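Local atomic coordinates of 3-hydroxyisobutyryl-CoA hydrolase (Mycobacterium thermoresistibile, PDB entry 4HDT), a protein that probably hydrolyses 3-hydroxyisobutyryl-CoA to 3-hydroxyisobutyrate and CoA, as a zinc-binding member of the enoyl-CoA hydratase/isomerase (crotonase) superfamily. Residues V11-E16 with A46-D51; L22-P27 with H35-T40; A56-G61 with E197-V202. All blocks are in the same frame, centred on the assembly; numbering follows the deposited sequence.

Contact 1. Residues V11-E16 with A46-D51. With ZN (zinc ion), chain B.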
ATOM      1  N   VAL A  11     -15.393  -4.316  11.217  1.00 14.30           N
ATOM      2  CA  VAL A  11     -14.570  -5.542  10.975  1.00 14.23           C
ATOM      3  C   VAL A  11     -15.350  -6.699  11.598  1.00 15.10           C
ATOM      4  O   VAL A  11     -15.632  -6.675  12.814  1.00 15.56           O
ATOM      5  CB  VAL A  11     -13.183  -5.494  11.629  1.00 13.55           C
ATOM      6  CG1 VAL A  11     -12.415  -6.788  11.373  1.00 13.54           C
ATOM      7  CG2 VAL A  11     -12.403  -4.293  11.184  1.00 12.90           C
ATOM      8  N   LEU A  12     -15.685  -7.702  10.793  1.00 15.26           N
ATOM      9  CA  LEU A  12     -16.296  -8.913  11.309  1.00 16.27           C
ATOM     10  C   LEU A  12     -15.211  -9.883  11.789  1.00 16.30           C
ATOM     11  O   LEU A  12     -14.228 -10.128  11.094  1.00 15.64           O
ATOM     12  CB  LEU A  12     -17.232  -9.574  10.283  1.00 16.86           C
ATOM     13  CG  LEU A  12     -18.337  -8.715   9.686  1.00 17.57           C
ATOM     14  CD1 LEU A  12     -18.880  -9.387   8.424  1.00 18.01           C
ATOM     15  CD2 LEU A  12     -19.449  -8.533  10.705  1.00 18.19           C
ATOM     16  N   VAL A  13     -15.400 -10.401  13.007  1.00 17.26           N
ATOM     17  CA  VAL A  13     -14.411 -11.265  13.647  1.00 17.87           C
ATOM     18  C   VAL A  13     -15.023 -12.604  14.042  1.00 19.56           C
ATOM     19  O   VAL A  13     -16.119 -12.653  14.631  1.00 19.64           O
ATOM     20  CB  VAL A  13     -13.830 -10.603  14.915  1.00 17.76           C
ATOM     21  CG1 VAL A  13     -12.806 -11.516  15.608  1.00 18.16           C
ATOM     22  CG2 VAL A  13     -13.287  -9.214  14.606  1.00 17.22           C
ATOM     23  N   ASN A  14     -14.317 -13.687  13.733  1.00 20.78           N
ATOM     24  CA  ASN A  14     -14.712 -15.002  14.191  1.00 23.29           C
ATOM     25  C   ASN A  14     -13.482 -15.899  14.184  1.00 23.34           C
ATOM     26  O   ASN A  14     -12.441 -15.537  13.655  1.00 22.29           O
ATOM     27  CB  ASN A  14     -15.805 -15.589  13.305  1.00 25.02           C
ATOM     28  CG  ASN A  14     -16.541 -16.772  13.952  1.00 28.40           C
ATOM     29  OD1 ASN A  14     -16.469 -17.014  15.177  1.00 28.65           O
ATOM     30  ND2 ASN A  14     -17.284 -17.512  13.120  1.00 30.63           N
ATOM     31  N   VAL A  15     -13.606 -17.038  14.838  1.00 24.50           N
ATOM     32  CA  VAL A  15     -12.621 -18.087  14.758  1.00 24.54           C
ATOM     33  C   VAL A  15     -13.352 -19.347  14.321  1.00 25.78           C
ATOM     34  O   VAL A  15     -14.394 -19.739  14.892  1.00 26.51           O
ATOM     35  CB  VAL A  15     -11.874 -18.289  16.082  1.00 24.67           C
ATOM     36  CG1 VAL A  15     -10.777 -19.335  15.919  1.00 24.94           C
ATOM     37  CG2 VAL A  15     -11.299 -16.979  16.587  1.00 24.52           C
ATOM     38  N   GLU A  16     -12.830 -19.954  13.269  1.00 25.53           N
ATOM     39  CA  GLU A  16     -13.403 -21.162  12.715  1.00 26.90           C
ATOM     40  C   GLU A  16     -12.312 -22.089  12.165  1.00 26.22           C
ATOM     41  O   GLU A  16     -11.406 -21.646  11.447  1.00 23.69           O
ATOM     42  CB  GLU A  16     -14.379 -20.793  11.624  1.00 29.01           C
ATOM     43  CG  GLU A  16     -15.416 -21.860  11.406  1.00 31.87           C
ATOM     44  CD  GLU A  16     -16.503 -21.417  10.471  1.00 33.40           C
ATOM     45  OE1 GLU A  16     -16.183 -20.995   9.351  1.00 34.83           O
ATOM     46  OE2 GLU A  16     -17.679 -21.509  10.865  1.00 36.84           O
ATOM     47  N   ALA A  46      -3.062  -9.363  18.481  1.00 15.43           N
ATOM     48  CA  ALA A  46      -2.398  -9.519  19.779  1.00 16.17           C
ATOM     49  C   ALA A  46      -3.012 -10.638  20.626  1.00 16.92           C
ATOM     50  O   ALA A  46      -2.282 -11.437  21.281  1.00 17.72           O
ATOM     51  CB  ALA A  46      -2.439  -8.199  20.545  1.00 16.33           C
ATOM     52  N   ALA A  47      -4.339 -10.679  20.687  1.00 16.88           N
ATOM     53  CA  ALA A  47      -5.025 -11.686  21.481  1.00 17.73           C
ATOM     54  C   ALA A  47      -4.814 -13.103  20.974  1.00 17.96           C
ATOM     55  O   ALA A  47      -4.683 -14.035  21.763  1.00 19.21           O
ATOM     56  CB  ALA A  47      -6.506 -11.389  21.550  1.00 17.89           C
ATOM     57  N   TRP A  48      -4.740 -13.266  19.654  1.00 17.31           N
ATOM     58  CA  TRP A  48      -4.611 -14.582  19.062  1.00 17.61           C
ATOM     59  C   TRP A  48      -3.175 -15.099  19.031  1.00 17.98           C
ATOM     60  O   TRP A  48      -2.945 -16.302  18.828  1.00 18.02           O
ATOM     61  CB  TRP A  48      -5.121 -14.560  17.634  1.00 17.27           C
ATOM     62  CG  TRP A  48      -6.595 -14.389  17.503  1.00 17.48           C
ATOM     63  CD1 TRP A  48      -7.562 -14.739  18.429  1.00 17.89           C
ATOM     64  CD2 TRP A  48      -7.303 -13.879  16.371  1.00 16.82           C
ATOM     65  NE1 TRP A  48      -8.815 -14.451  17.932  1.00 18.08           N
ATOM     66  CE2 TRP A  48      -8.682 -13.950  16.668  1.00 17.41           C
ATOM     67  CE3 TRP A  48      -6.907 -13.386  15.133  1.00 16.47           C
ATOM     68  CZ2 TRP A  48      -9.662 -13.525  15.755  1.00 17.37           C
ATOM     69  CZ3 TRP A  48      -7.861 -12.975  14.253  1.00 16.22           C
ATOM     70  CH2 TRP A  48      -9.225 -13.055  14.563  1.00 16.87           C
ATOM     71  N   GLU A  49      -2.223 -14.198  19.196  1.00 18.00           N
ATOM     72  CA  GLU A  49      -0.806 -14.552  18.963  1.00 18.55           C
ATOM     73  C   GLU A  49      -0.337 -15.752  19.799  1.00 20.45           C
ATOM     74  O   GLU A  49       0.367 -16.654  19.273  1.00 20.73           O
ATOM     75  CB  GLU A  49       0.076 -13.353  19.241  1.00 18.37           C
ATOM     76  CG  GLU A  49       1.534 -13.511  18.783  1.00 18.05           C
ATOM     77  CD  GLU A  49       2.262 -12.188  18.673  1.00 17.99           C
ATOM     78  OE1 GLU A  49       1.706 -11.155  19.103  1.00 17.97           O
ATOM     79  OE2 GLU A  49       3.413 -12.146  18.154  1.00 17.46           O
ATOM     80  N   ASN A  50      -0.702 -15.748  21.074  1.00 22.20           N
ATOM     81  CA  ASN A  50      -0.312 -16.834  22.008  1.00 24.51           C
ATOM     82  C   ASN A  50      -1.459 -17.767  22.419  1.00 24.95           C
ATOM     83  O   ASN A  50      -1.368 -18.494  23.433  1.00 25.32           O
ATOM     84  CB  ASN A  50       0.358 -16.225  23.241  1.00 26.66           C
ATOM     85  CG  ASN A  50       1.571 -15.385  22.880  1.00 27.58           C
ATOM     86  OD1 ASN A  50       1.562 -14.168  23.034  1.00 30.65           O
ATOM     87  ND2 ASN A  50       2.588 -16.017  22.367  1.00 28.03           N
ATOM     88  N   ASP A  51      -2.530 -17.750  21.625  1.00 24.47           N
ATOM     89  CA  ASP A  51      -3.667 -18.608  21.820  1.00 24.72           C
ATOM     90  C   ASP A  51      -3.545 -19.844  20.935  1.00 25.02           C
ATOM     91  O   ASP A  51      -3.683 -19.770  19.704  1.00 22.76           O
ATOM     92  CB  ASP A  51      -4.948 -17.831  21.500  1.00 25.18           C
ATOM     93  CG  ASP A  51      -6.218 -18.640  21.756  1.00 26.19           C
ATOM     94  OD1 ASP A  51      -6.143 -19.865  21.953  1.00 27.62           O
ATOM     95  OD2 ASP A  51      -7.294 -18.027  21.748  1.00 26.66           O
TER
HETATM   96 ZN    ZN B 400       3.903 -10.298  17.921  1.00 15.35          ZN

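Contact 2. Residues L22-P27 with H35-T40. With ZN (zinc ion), chain D; ACT (acetate ion), chain H.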
ATOM      1  N   LEU A  22     -10.640 -12.232   9.990  1.00 14.44           N
ATOM      2  CA  LEU A  22     -10.836 -10.795  10.017  1.00 13.82           C
ATOM      3  C   LEU A  22     -11.446 -10.430   8.673  1.00 13.52           C
ATOM      4  O   LEU A  22     -10.777 -10.551   7.666  1.00 12.85           O
ATOM      5  CB  LEU A  22      -9.503 -10.068  10.234  1.00 13.56           C
ATOM      6  CG  LEU A  22      -8.850 -10.354  11.579  1.00 13.73           C
ATOM      7  CD1 LEU A  22      -7.447  -9.774  11.606  1.00 13.54           C
ATOM      8  CD2 LEU A  22      -9.726  -9.760  12.685  1.00 14.05           C
ATOM      9  N   THR A  23     -12.688  -9.941   8.678  1.00 13.66           N
ATOM     10  CA  THR A  23     -13.331  -9.551   7.434  1.00 13.81           C
ATOM     11  C   THR A  23     -13.628  -8.052   7.487  1.00 13.26           C
ATOM     12  O   THR A  23     -14.452  -7.578   8.259  1.00 13.15           O
ATOM     13  CB  THR A  23     -14.606 -10.374   7.162  1.00 15.10           C
ATOM     14  OG1 THR A  23     -14.307 -11.749   7.273  1.00 16.29           O
ATOM     15  CG2 THR A  23     -15.234 -10.053   5.773  1.00 15.56           C
ATOM     16  N   LEU A  24     -12.931  -7.296   6.647  1.00 12.29           N
ATOM     17  CA  LEU A  24     -13.163  -5.864   6.565  1.00 12.26           C
ATOM     18  C   LEU A  24     -14.599  -5.663   6.048  1.00 12.79           C
ATOM     19  O   LEU A  24     -15.008  -6.380   5.141  1.00 13.46           O
ATOM     20  CB  LEU A  24     -12.209  -5.232   5.569  1.00 11.56           C
ATOM     21  CG  LEU A  24     -10.746  -5.442   5.902  1.00 11.05           C
ATOM     22  CD1 LEU A  24      -9.927  -4.733   4.874  1.00 10.72           C
ATOM     23  CD2 LEU A  24     -10.406  -4.941   7.304  1.00 11.04           C
ATOM     24  N   ASN A  25     -15.366  -4.761   6.663  1.00 13.20           N
ATOM     25  CA  ASN A  25     -16.826  -4.762   6.422  1.00 13.84           C
ATOM     26  C   ASN A  25     -17.399  -3.354   6.327  1.00 14.00           C
ATOM     27  O   ASN A  25     -18.312  -2.989   7.071  1.00 14.36           O
ATOM     28  CB  ASN A  25     -17.540  -5.590   7.505  1.00 14.47           C
ATOM     29  CG  ASN A  25     -19.017  -5.770   7.233  1.00 15.27           C
ATOM     30  OD1 ASN A  25     -19.440  -5.958   6.070  1.00 15.71           O
ATOM     31  ND2 ASN A  25     -19.824  -5.659   8.280  1.00 15.93           N
ATOM     32  N   ARG A  26     -16.911  -2.597   5.361  1.00 13.73           N
ATOM     33  CA  ARG A  26     -17.564  -1.372   4.909  1.00 14.14           C
ATOM     34  C   ARG A  26     -17.693  -1.467   3.382  1.00 13.91           C
ATOM     35  O   ARG A  26     -17.072  -0.711   2.637  1.00 13.16           O
ATOM     36  CB  ARG A  26     -16.770  -0.149   5.328  1.00 14.36           C
ATOM     37  CG  ARG A  26     -16.458  -0.118   6.826  1.00 15.18           C
ATOM     38  CD  ARG A  26     -16.249   1.276   7.383  1.00 16.52           C
ATOM     39  NE  ARG A  26     -15.403   2.094   6.568  1.00 17.84           N
ATOM     40  CZ  ARG A  26     -15.453   3.419   6.479  1.00 18.37           C
ATOM     41  NH1 ARG A  26     -14.583   4.030   5.682  1.00 17.63           N
ATOM     42  NH2 ARG A  26     -16.295   4.134   7.228  1.00 20.49           N
ATOM     43  N   PRO A  27     -18.485  -2.431   2.909  1.00 14.43           N
ATOM     44  CA  PRO A  27     -18.430  -2.665   1.446  1.00 14.73           C
ATOM     45  C   PRO A  27     -18.900  -1.494   0.560  1.00 15.44           C
ATOM     46  O   PRO A  27     -18.427  -1.375  -0.574  1.00 15.56           O
ATOM     47  CB  PRO A  27     -19.306  -3.895   1.257  1.00 15.40           C
ATOM     48  CG  PRO A  27     -20.168  -3.959   2.455  1.00 15.68           C
ATOM     49  CD  PRO A  27     -19.303  -3.437   3.589  1.00 15.07           C
ATOM     50  N   HIS A  35      -9.939   4.292  11.829  1.00 11.16           N
ATOM     51  CA  HIS A  35      -9.037   4.075  12.954  1.00 11.15           C
ATOM     52  C   HIS A  35      -9.573   2.902  13.771  1.00 11.41           C
ATOM     53  O   HIS A  35      -8.817   2.047  14.258  1.00 11.34           O
ATOM     54  CB  HIS A  35      -8.959   5.378  13.736  1.00 11.36           C
ATOM     55  CG  HIS A  35      -7.918   5.360  14.791  1.00 11.39           C
ATOM     56  ND1 HIS A  35      -7.770   6.372  15.708  1.00 11.88           N
ATOM     57  CD2 HIS A  35      -6.937   4.462  15.047  1.00 11.10           C
ATOM     58  CE1 HIS A  35      -6.758   6.080  16.508  1.00 11.97           C
ATOM     59  NE2 HIS A  35      -6.220   4.939  16.110  1.00 11.48           N
ATOM     60  N   GLY A  36     -10.898   2.837  13.932  1.00 11.87           N
ATOM     61  CA  GLY A  36     -11.524   1.725  14.614  1.00 12.25           C
ATOM     62  C   GLY A  36     -11.231   0.348  14.042  1.00 11.92           C
ATOM     63  O   GLY A  36     -10.983  -0.620  14.771  1.00 12.42           O
ATOM     64  N   MET A  37     -11.224   0.261  12.717  1.00 11.57           N
ATOM     65  CA  MET A  37     -10.920  -1.018  12.071  1.00 11.31           C
ATOM     66  C   MET A  37      -9.481  -1.442  12.328  1.00 11.06           C
ATOM     67  O   MET A  37      -9.206  -2.634  12.579  1.00 11.21           O
ATOM     68  CB  MET A  37     -11.198  -0.918  10.555  1.00 11.02           C
ATOM     69  CG  MET A  37     -12.676  -0.717  10.215  1.00 11.50           C
ATOM     70  SD  MET A  37     -13.014  -0.101   8.557  1.00 11.61           S
ATOM     71  CE  MET A  37     -12.595  -1.496   7.512  1.00 11.34           C
ATOM     72  N   VAL A  38      -8.564  -0.489  12.182  1.00 10.85           N
ATOM     73  CA  VAL A  38      -7.143  -0.721  12.523  1.00 10.77           C
ATOM     74  C   VAL A  38      -6.979  -1.223  13.957  1.00 11.39           C
ATOM     75  O   VAL A  38      -6.300  -2.227  14.202  1.00 11.13           O
ATOM     76  CB  VAL A  38      -6.318   0.558  12.228  1.00 10.48           C
ATOM     77  CG1 VAL A  38      -4.981   0.557  12.927  1.00 10.61           C
ATOM     78  CG2 VAL A  38      -6.183   0.741  10.719  1.00 10.14           C
ATOM     79  N   THR A  39      -7.628  -0.572  14.933  1.00 12.20           N
ATOM     80  CA  THR A  39      -7.446  -1.019  16.315  1.00 13.09           C
ATOM     81  C   THR A  39      -8.081  -2.398  16.596  1.00 13.19           C
ATOM     82  O   THR A  39      -7.546  -3.182  17.352  1.00 13.18           O
ATOM     83  CB  THR A  39      -7.940   0.066  17.291  1.00 13.89           C
ATOM     84  OG1 THR A  39      -9.287   0.387  16.985  1.00 15.09           O
ATOM     85  CG2 THR A  39      -7.141   1.276  17.153  1.00 14.04           C
ATOM     86  N   THR A  40      -9.212  -2.708  15.958  1.00 13.28           N
ATOM     87  CA  THR A  40      -9.801  -4.034  16.056  1.00 13.62           C
ATOM     88  C   THR A  40      -8.830  -5.114  15.541  1.00 13.19           C
ATOM     89  O   THR A  40      -8.591  -6.137  16.196  1.00 13.43           O
ATOM     90  CB  THR A  40     -11.144  -4.103  15.307  1.00 14.04           C
ATOM     91  OG1 THR A  40     -12.081  -3.262  15.999  1.00 14.32           O
ATOM     92  CG2 THR A  40     -11.696  -5.531  15.289  1.00 14.40           C
TER
HETATM   93 ZN    ZN D 402      -8.816   8.051  16.368  1.00 13.49          ZN
HETATM   94  C   ACT H 406      -9.157   7.612  10.342  1.00 23.94           C
HETATM   95  O   ACT H 406     -10.207   7.108  10.862  1.00 25.40           O
HETATM   96  OXT ACT H 406      -8.468   8.464  10.945  1.00 23.89           O
HETATM   97  CH3 ACT H 406      -8.733   7.264   8.937  1.00 22.25           C

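Contact 3. Residues A56-G61 with E197-V202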
ATOM      1  N   ALA A  56      -3.789 -19.878  12.576  1.00 17.68           N
ATOM      2  CA  ALA A  56      -3.543 -19.004  11.432  1.00 16.58           C
ATOM      3  C   ALA A  56      -4.576 -17.883  11.443  1.00 15.96           C
ATOM      4  O   ALA A  56      -5.598 -17.962  12.149  1.00 16.64           O
ATOM      5  CB  ALA A  56      -3.634 -19.787  10.130  1.00 16.73           C
ATOM      6  N   VAL A  57      -4.297 -16.854  10.671  1.00 14.90           N
ATOM      7  CA  VAL A  57      -5.218 -15.702  10.521  1.00 14.35           C
ATOM      8  C   VAL A  57      -5.550 -15.563   9.044  1.00 14.08           C
ATOM      9  O   VAL A  57      -4.678 -15.737   8.221  1.00 13.26           O
ATOM     10  CB  VAL A  57      -4.564 -14.417  11.028  1.00 13.86           C
ATOM     11  CG1 VAL A  57      -5.437 -13.205  10.695  1.00 13.79           C
ATOM     12  CG2 VAL A  57      -4.295 -14.503  12.544  1.00 14.39           C
ATOM     13  N   LEU A  58      -6.789 -15.179   8.704  1.00 14.24           N
ATOM     14  CA  LEU A  58      -7.196 -14.973   7.310  1.00 14.45           C
ATOM     15  C   LEU A  58      -7.913 -13.644   7.209  1.00 13.66           C
ATOM     16  O   LEU A  58      -8.913 -13.415   7.904  1.00 14.39           O
ATOM     17  CB  LEU A  58      -8.123 -16.098   6.887  1.00 15.85           C
ATOM     18  CG  LEU A  58      -8.908 -15.967   5.594  1.00 17.01           C
ATOM     19  CD1 LEU A  58      -7.958 -16.186   4.460  1.00 17.08           C
ATOM     20  CD2 LEU A  58     -10.058 -16.965   5.523  1.00 18.45           C
ATOM     21  N   LEU A  59      -7.387 -12.781   6.354  1.00 12.84           N
ATOM     22  CA  LEU A  59      -7.938 -11.443   6.130  1.00 12.44           C
ATOM     23  C   LEU A  59      -8.657 -11.458   4.798  1.00 12.08           C
ATOM     24  O   LEU A  59      -8.059 -11.797   3.759  1.00 11.22           O
ATOM     25  CB  LEU A  59      -6.830 -10.391   6.099  1.00 11.99           C
ATOM     26  CG  LEU A  59      -7.287  -8.966   5.726  1.00 11.86           C
ATOM     27  CD1 LEU A  59      -8.189  -8.345   6.807  1.00 12.27           C
ATOM     28  CD2 LEU A  59      -6.139  -8.041   5.352  1.00 11.74           C
ATOM     29  N   THR A  60      -9.937 -11.078   4.827  1.00 12.22           N
ATOM     30  CA  THR A  60     -10.717 -10.888   3.604  1.00 12.63           C
ATOM     31  C   THR A  60     -11.531  -9.589   3.729  1.00 12.36           C
ATOM     32  O   THR A  60     -11.534  -8.941   4.762  1.00 12.18           O
ATOM     33  CB  THR A  60     -11.692 -12.048   3.317  1.00 13.67           C
ATOM     34  OG1 THR A  60     -12.718 -12.095   4.322  1.00 15.01           O
ATOM     35  CG2 THR A  60     -11.038 -13.340   3.298  1.00 14.11           C
ATOM     36  N   GLY A  61     -12.158  -9.190   2.640  1.00 12.42           N
ATOM     37  CA  GLY A  61     -13.072  -8.041   2.604  1.00 12.23           C
ATOM     38  C   GLY A  61     -14.463  -8.416   2.148  1.00 12.74           C
ATOM     39  O   GLY A  61     -14.644  -9.320   1.317  1.00 12.82           O
ATOM     40  N   GLU A 197     -14.014 -21.093  -2.586  1.00 26.22           N
ATOM     41  CA  GLU A 197     -13.632 -22.493  -2.343  1.00 26.34           C
ATOM     42  C   GLU A 197     -12.303 -22.514  -1.599  1.00 25.35           C
ATOM     43  O   GLU A 197     -12.105 -23.324  -0.706  1.00 25.64           O
ATOM     44  CB  GLU A 197     -13.499 -23.318  -3.649  1.00 27.10           C
ATOM     45  N   PHE A 198     -11.414 -21.607  -1.983  1.00 24.77           N
ATOM     46  CA  PHE A 198     -10.089 -21.509  -1.383  1.00 23.45           C
ATOM     47  C   PHE A 198     -10.182 -21.124   0.076  1.00 23.16           C
ATOM     48  O   PHE A 198      -9.560 -21.738   0.939  1.00 21.98           O
ATOM     49  CB  PHE A 198      -9.195 -20.499  -2.116  1.00 22.50           C
ATOM     50  CG  PHE A 198      -7.884 -20.234  -1.403  1.00 21.29           C
ATOM     51  CD1 PHE A 198      -6.843 -21.164  -1.494  1.00 21.21           C
ATOM     52  CD2 PHE A 198      -7.711 -19.119  -0.613  1.00 20.43           C
ATOM     53  CE1 PHE A 198      -5.653 -20.952  -0.813  1.00 20.79           C
ATOM     54  CE2 PHE A 198      -6.516 -18.891   0.073  1.00 20.17           C
ATOM     55  CZ  PHE A 198      -5.491 -19.817  -0.031  1.00 19.92           C
ATOM     56  N   THR A 199     -10.956 -20.079   0.363  1.00 24.09           N
ATOM     57  CA  THR A 199     -11.150 -19.685   1.725  1.00 24.90           C
ATOM     58  C   THR A 199     -11.771 -20.811   2.566  1.00 25.86           C
ATOM     59  O   THR A 199     -11.344 -21.065   3.690  1.00 24.99           O
ATOM     60  CB  THR A 199     -11.996 -18.376   1.794  1.00 26.47           C
ATOM     61  OG1 THR A 199     -11.202 -17.298   1.282  1.00 28.19           O
ATOM     62  CG2 THR A 199     -12.396 -18.074   3.185  1.00 27.97           C
ATOM     63  N   ARG A 200     -12.807 -21.469   2.038  1.00 25.90           N
ATOM     64  CA  ARG A 200     -13.420 -22.589   2.743  1.00 27.16           C
ATOM     65  C   ARG A 200     -12.393 -23.690   3.026  1.00 25.81           C
ATOM     66  O   ARG A 200     -12.454 -24.313   4.081  1.00 27.32           O
ATOM     67  CB  ARG A 200     -14.621 -23.159   1.964  1.00 29.16           C
ATOM     68  CG  ARG A 200     -15.783 -22.159   1.848  1.00 29.90           C
ATOM     69  CD  ARG A 200     -17.036 -22.739   1.212  1.00 32.19           C
ATOM     70  NE  ARG A 200     -16.929 -23.093  -0.218  1.00 33.25           N
ATOM     71  CZ  ARG A 200     -17.262 -22.306  -1.253  1.00 33.84           C
ATOM     72  NH1 ARG A 200     -17.669 -21.046  -1.087  1.00 33.89           N
ATOM     73  NH2 ARG A 200     -17.129 -22.762  -2.487  1.00 34.78           N
ATOM     74  N   ALA A 201     -11.476 -23.919   2.085  1.00 24.27           N
ATOM     75  CA  ALA A 201     -10.447 -24.978   2.232  1.00 24.10           C
ATOM     76  C   ALA A 201      -9.383 -24.634   3.281  1.00 23.24           C
ATOM     77  O   ALA A 201      -8.881 -25.519   3.955  1.00 23.21           O
ATOM     78  CB  ALA A 201      -9.786 -25.295   0.893  1.00 23.91           C
ATOM     79  N   VAL A 202      -9.040 -23.353   3.411  1.00 22.04           N
ATOM     80  CA  VAL A 202      -8.105 -22.900   4.465  1.00 21.44           C
ATOM     81  C   VAL A 202      -8.692 -23.249   5.822  1.00 22.42           C
ATOM     82  O   VAL A 202      -8.028 -23.780   6.703  1.00 21.78           O
ATOM     83  CB  VAL A 202      -7.843 -21.373   4.402  1.00 20.71           C
ATOM     84  CG1 VAL A 202      -7.045 -20.887   5.610  1.00 20.29           C
ATOM     85  CG2 VAL A 202      -7.143 -20.982   3.104  1.00 19.94           C
TER

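Contact 1. Residues V11-E16 with A46-D51
The indole of Trp-48 reaches from the end of helix 35-49 to the strand 11-16, and Val-13, Asn-14 and Val-15 all meet it obliquely. Val-13 lays CG1 3.7 Å from CZ2 of Trp-48, on the six-membered ring. Val-15 uses its other branch: CG2 sits 3.8 Å from NE1 of Trp-48, in the five-membered ring, and touches CZ2 of the benzo ring too. The two valines, two residues apart on one side of the strand, thus share the indole, with the backbone O of Asn-14 4.0 Å from Trp-48 CZ2. In the crotonase-type fold this is an edge-strand contact. Strand 11-16 pairs antiparallel with 19-24 at the border of the mixed sheet, and the helix following that hairpin packs its last turn against it. With CG beside its backbone N (chi1 -70°), Trp-48 sends the ring out toward the valines, while Leu-22 of the neighbouring strand touches it as well. The next residue points elsewhere: Glu-49 OE2 binds a zinc ion at 1.9 Å, in a site completed by His-100 and Glu-351, and OE1 is a longer second contact to the same ion, at 2.6 Å, so the carboxylate grips it unevenly. Lys-106 NZ is hydrogen-bonded to the carbonyl O of Trp-48.

Contact 2. Residues L22-P27 with H35-T40
Met-37 carries this contact, pressing its sulfur and methyl against Arg-26 and Leu-24 where strand 19-24 runs out into a loop. The helix that bears it opens with His-35, whose backbone N donates a bent hydrogen bond (3.0 Å to the acetate O, N-H...O angle 137°) to an acetate ion probably taken up from the crystallisation liquor. Its ring binds a zinc ion through ND1 at 2.1 Å, with Glu-86 as the second protein ligand, while NE2 is hydrogen-bonded to Asp-93, which fixes the turn of the imidazole. The carbonyl O of Gly-36 then accepts the backbone N-H of Thr-40. At Met-37 the chain runs out toward the strand and bends at its last torsion (chi3 70°), so the methyl turns aside from the line of the chain: CE comes within 4.1 Å of Leu-24 CD2, the two side chains crossing at about a right angle. The sulfur meets the arginine instead, SD lying 3.7 Å from Arg-26 CD and oblique to the guanidinium. Val-38 turns to the other flank of the helix, against Phe-90 and Leu-97 of helix 85-103. Thr-40 finally points back to the sheet and meets Val-11 of the edge strand. The whole forms the first half of a beta-alpha-beta crossover, strand 19-24 to helix 35-49, with strand 56-61 to follow. Arg-26 is used twice over: CG, CD and the adjoining NE lie along the sulfur, while NH1 makes a salt bridge with Asp-72 and a hydrogen bond with Ser-32. The charge is probably answered largely by Asp-72, leaving the contact between the segments mostly van der Waals packing, with the polarisable sulfur beside the guanidinium.

Contact 3. Residues A56-G61 with E197-V202
Leu-58 and Thr-199 meet methyl to methyl: CD2 of the leucine lies 3.5 Å from CG2 of the threonine, tighter than an ordinary carbon-carbon contact, and the two side chains pass at a slant. Thr-60, two residues on along the same side of the strand, comes no closer than 4.4 Å, from its CG2 to Thr-199 OG1. The hydroxyl of Thr-199 is hydrogen-bonded back to the carbonyl O of Ile-195, one turn earlier, which is consistent with the rotamer (OG1 beside the backbone N, chi1 -69°) that leaves the methyl facing the sheet. Leu-58 extends CG anti to its own N (chi1 167°) and reaches across to it, and Val-109, Val-19 and Leu-21 also touch the leucine. One turn further along the helix Val-202 also points at the strand. Its CG2 sits 3.7 Å above one face of the Phe-198 ring, toward the rim. Phe-198 also reaches the sheet, touching Ile-111 of strand 108-112. Helix 195-205 thus covers part of one face of the mixed sheet of the crotonase-like core, lying on strands 56-61 and 108-112, with helix 207-214 beside it, Ala-210 meeting both Phe-198 and Ala-201. Strand 56-61 itself runs between 19-24 and 108-112, parallel to both.

Overall arrangement
Contact 1 opens at strand 11-16 and closes at the end of helix 35-49, while contact 2 is nested inside that loop, joining strand 19-24 to the start of the same helix. Met-37 also packs on Val-11, so both ends of the helix serve the outer hairpin. Contact 3 follows in series: it opens at 56-61, the strand after the helix, and does not close until helix 195-205, with 135 residues between its segments. Main-chain bonds fuse the three through neighbouring strands, Leu-12 with Thr-23 and Leu-22 with Leu-58. Val-57 touches Trp-48 on one face of the sheet, and Leu-58 turns to the opposite face, where helix 195-205 lies.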